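Local structure of malonyl CoA-acyl carrier protein transacylase (Synechocystis sp. PCC 6803 substr. Kazusa, 4RR5) at residues A[26-29]-A[30-34]. The protein transfers the malonyl group from malonyl-CoA to holo-acyl carrier protein, yielding malonyl-ACP and free CoA for fatty acid biosynthesis. Numbering follows the deposited sequence.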
loop_
_atom_site.group_PDB
_atom_site.type_symbol
_atom_site.label_atom_id
_atom_site.label_comp_id
_atom_site.label_asym_id
_atom_site.label_seq_id
_atom_site.Cartn_x
_atom_site.Cartn_y
_atom_site.Cartn_z
ATOM N N ILE A 26 1.469 -20.443 -11.785
ATOM C CA ILE A 26 1.297 -19.804 -10.480
ATOM C C ILE A 26 0.199 -18.739 -10.521
ATOM O O ILE A 26 -0.698 -18.748 -9.683
ATOM C CB ILE A 26 2.634 -19.205 -9.986
ATOM C CG1 ILE A 26 3.444 -20.296 -9.271
ATOM C CG2 ILE A 26 2.394 -17.975 -9.080
ATOM C CD1 ILE A 26 4.919 -19.987 -9.066
ATOM N N ALA A 27 0.236 -17.865 -11.522
ATOM C CA ALA A 27 -0.796 -16.839 -11.686
ATOM C C ALA A 27 -2.163 -17.432 -11.995
ATOM O O ALA A 27 -3.164 -16.988 -11.427
ATOM C CB ALA A 27 -0.409 -15.847 -12.782
ATOM N N LYS A 28 -2.210 -18.409 -12.905
ATOM C CA LYS A 28 -3.480 -19.015 -13.311
ATOM C C LYS A 28 -4.207 -19.508 -12.068
ATOM O O LYS A 28 -5.355 -19.135 -11.806
ATOM C CB LYS A 28 -3.246 -20.163 -14.300
ATOM C CG LYS A 28 -4.516 -20.788 -14.915
ATOM C CD LYS A 28 -4.156 -21.960 -15.849
ATOM C CE LYS A 28 -5.364 -22.548 -16.571
ATOM N NZ LYS A 28 -4.992 -23.732 -17.440
ATOM N N GLU A 29 -3.492 -20.315 -11.292
ATOM C CA GLU A 29 -3.983 -20.895 -10.056
ATOM C C GLU A 29 -4.506 -19.835 -9.074
ATOM O O GLU A 29 -5.680 -19.846 -8.705
ATOM C CB GLU A 29 -2.859 -21.734 -9.436
ATOM C CG GLU A 29 -3.046 -22.144 -7.987
ATOM C CD GLU A 29 -1.797 -22.811 -7.404
ATOM O OE1 GLU A 29 -0.884 -23.190 -8.175
ATOM O OE2 GLU A 29 -1.726 -22.957 -6.164
ATOM N N LYS A 30 -3.656 -18.899 -8.675
ATOM C CA LYS A 30 -4.079 -17.891 -7.706
ATOM C C LYS A 30 -5.240 -17.017 -8.191
ATOM O O LYS A 30 -6.085 -16.610 -7.393
ATOM C CB LYS A 30 -2.900 -17.010 -7.314
ATOM C CG LYS A 30 -1.918 -17.740 -6.476
ATOM C CD LYS A 30 -1.253 -16.817 -5.496
ATOM C CE LYS A 30 -0.615 -17.646 -4.398
ATOM N NZ LYS A 30 0.194 -18.742 -5.016
ATOM N N TYR A 31 -5.285 -16.738 -9.487
ATOM C CA TYR A 31 -6.418 -16.023 -10.051
ATOM C C TYR A 31 -7.700 -16.796 -9.833
ATOM O O TYR A 31 -8.734 -16.200 -9.558
ATOM C CB TYR A 31 -6.228 -15.758 -11.555
ATOM C CG TYR A 31 -5.357 -14.555 -11.868
ATOM C CD1 TYR A 31 -5.387 -13.424 -11.057
ATOM C CD2 TYR A 31 -4.490 -14.560 -12.964
ATOM C CE1 TYR A 31 -4.588 -12.326 -11.336
ATOM C CE2 TYR A 31 -3.682 -13.462 -13.251
ATOM C CZ TYR A 31 -3.733 -12.344 -12.432
ATOM O OH TYR A 31 -2.927 -11.245 -12.694
ATOM N N GLN A 32 -7.632 -18.121 -9.963
ATOM C CA GLN A 32 -8.822 -18.964 -9.801
ATOM C C GLN A 32 -9.233 -19.012 -8.341
ATOM O O GLN A 32 -10.419 -18.926 -8.032
ATOM C CB GLN A 32 -8.582 -20.380 -10.339
ATOM C CG GLN A 32 -8.711 -20.484 -11.858
ATOM C CD GLN A 32 -8.096 -21.758 -12.437
ATOM O OE1 GLN A 32 -7.663 -22.657 -11.705
ATOM N NE2 GLN A 32 -8.054 -21.838 -13.762
ATOM N N GLN A 33 -8.247 -19.140 -7.453
ATOM C CA GLN A 33 -8.474 -18.983 -6.022
ATOM C C GLN A 33 -9.117 -17.644 -5.691
ATOM O O GLN A 33 -10.069 -17.588 -4.914
ATOM C CB GLN A 33 -7.175 -19.098 -5.243
ATOM C CG GLN A 33 -6.516 -20.437 -5.299
ATOM C CD GLN A 33 -5.282 -20.467 -4.425
ATOM O OE1 GLN A 33 -4.201 -20.875 -4.864
ATOM N NE2 GLN A 33 -5.434 -20.022 -3.175
ATOM N N ALA A 34 -8.582 -16.559 -6.250
ATOM C CA ALA A 34 -9.162 -15.251 -5.993
ATOM C C ALA A 34 -10.596 -15.199 -6.499
ATOM O O ALA A 34 -11.455 -14.583 -5.871
ATOM C CB ALA A 34 -8.336 -14.150 -6.626
#
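Tyr31 meets Ala27 one turn earlier in the helix 25-38, through both backbone and side chain. Its N donates to Ala27 O at 2.9 Å, and the ring lies oblique to that carbonyl, CD2 3.2 Å from Ala27 O. Farther out along the ring, CE2 packs on the Ala27 methyl, 4.1 Å from CB. Chi1 of -81° puts CG of Tyr31 anti to its own carbonyl carbon, which directs the ring back along the preceding turn. The regular i to i+4 pattern recurs from Lys30 N to Ile26 O (3.1 Å) and from Gln33 N to Glu29 O (2.9 Å), the latter nearly straight at 170°.

On the more open faces the side chains run in pairs. Lys28, extended throughout, lies alongside Gln32, whose NE2 is 3.9 Å from Lys28 CG. Glu29 and Gln33 also point the same way, their carboxylate and amide planes 25° apart; Glu29 OE2 and Gln33 OE1 are both acceptors, 3.5 Å apart as modelled, so no hydrogen bond joins them. Lys30 instead sends NZ into a salt bridge with Asp72 of helix 56-76.

The buried side of the turn packs against that helix, where Ala27 touches Ile69 and Tyr31 touches Ile66 and Ile69, while Tyr31 OH is hydrogen-bonded to Gly18 O. A leucine in place of Tyr31 would probably leave the Gly18 carbonyl without this donor and reduce the packing against Ile66 and Ile69. The chemistry thus divides by face: apolar packing with one satisfied hydroxyl inside; outside, polar side chains side by side without mutual hydrogen bonds, Lys30 taking its charge partner from helix 56-76.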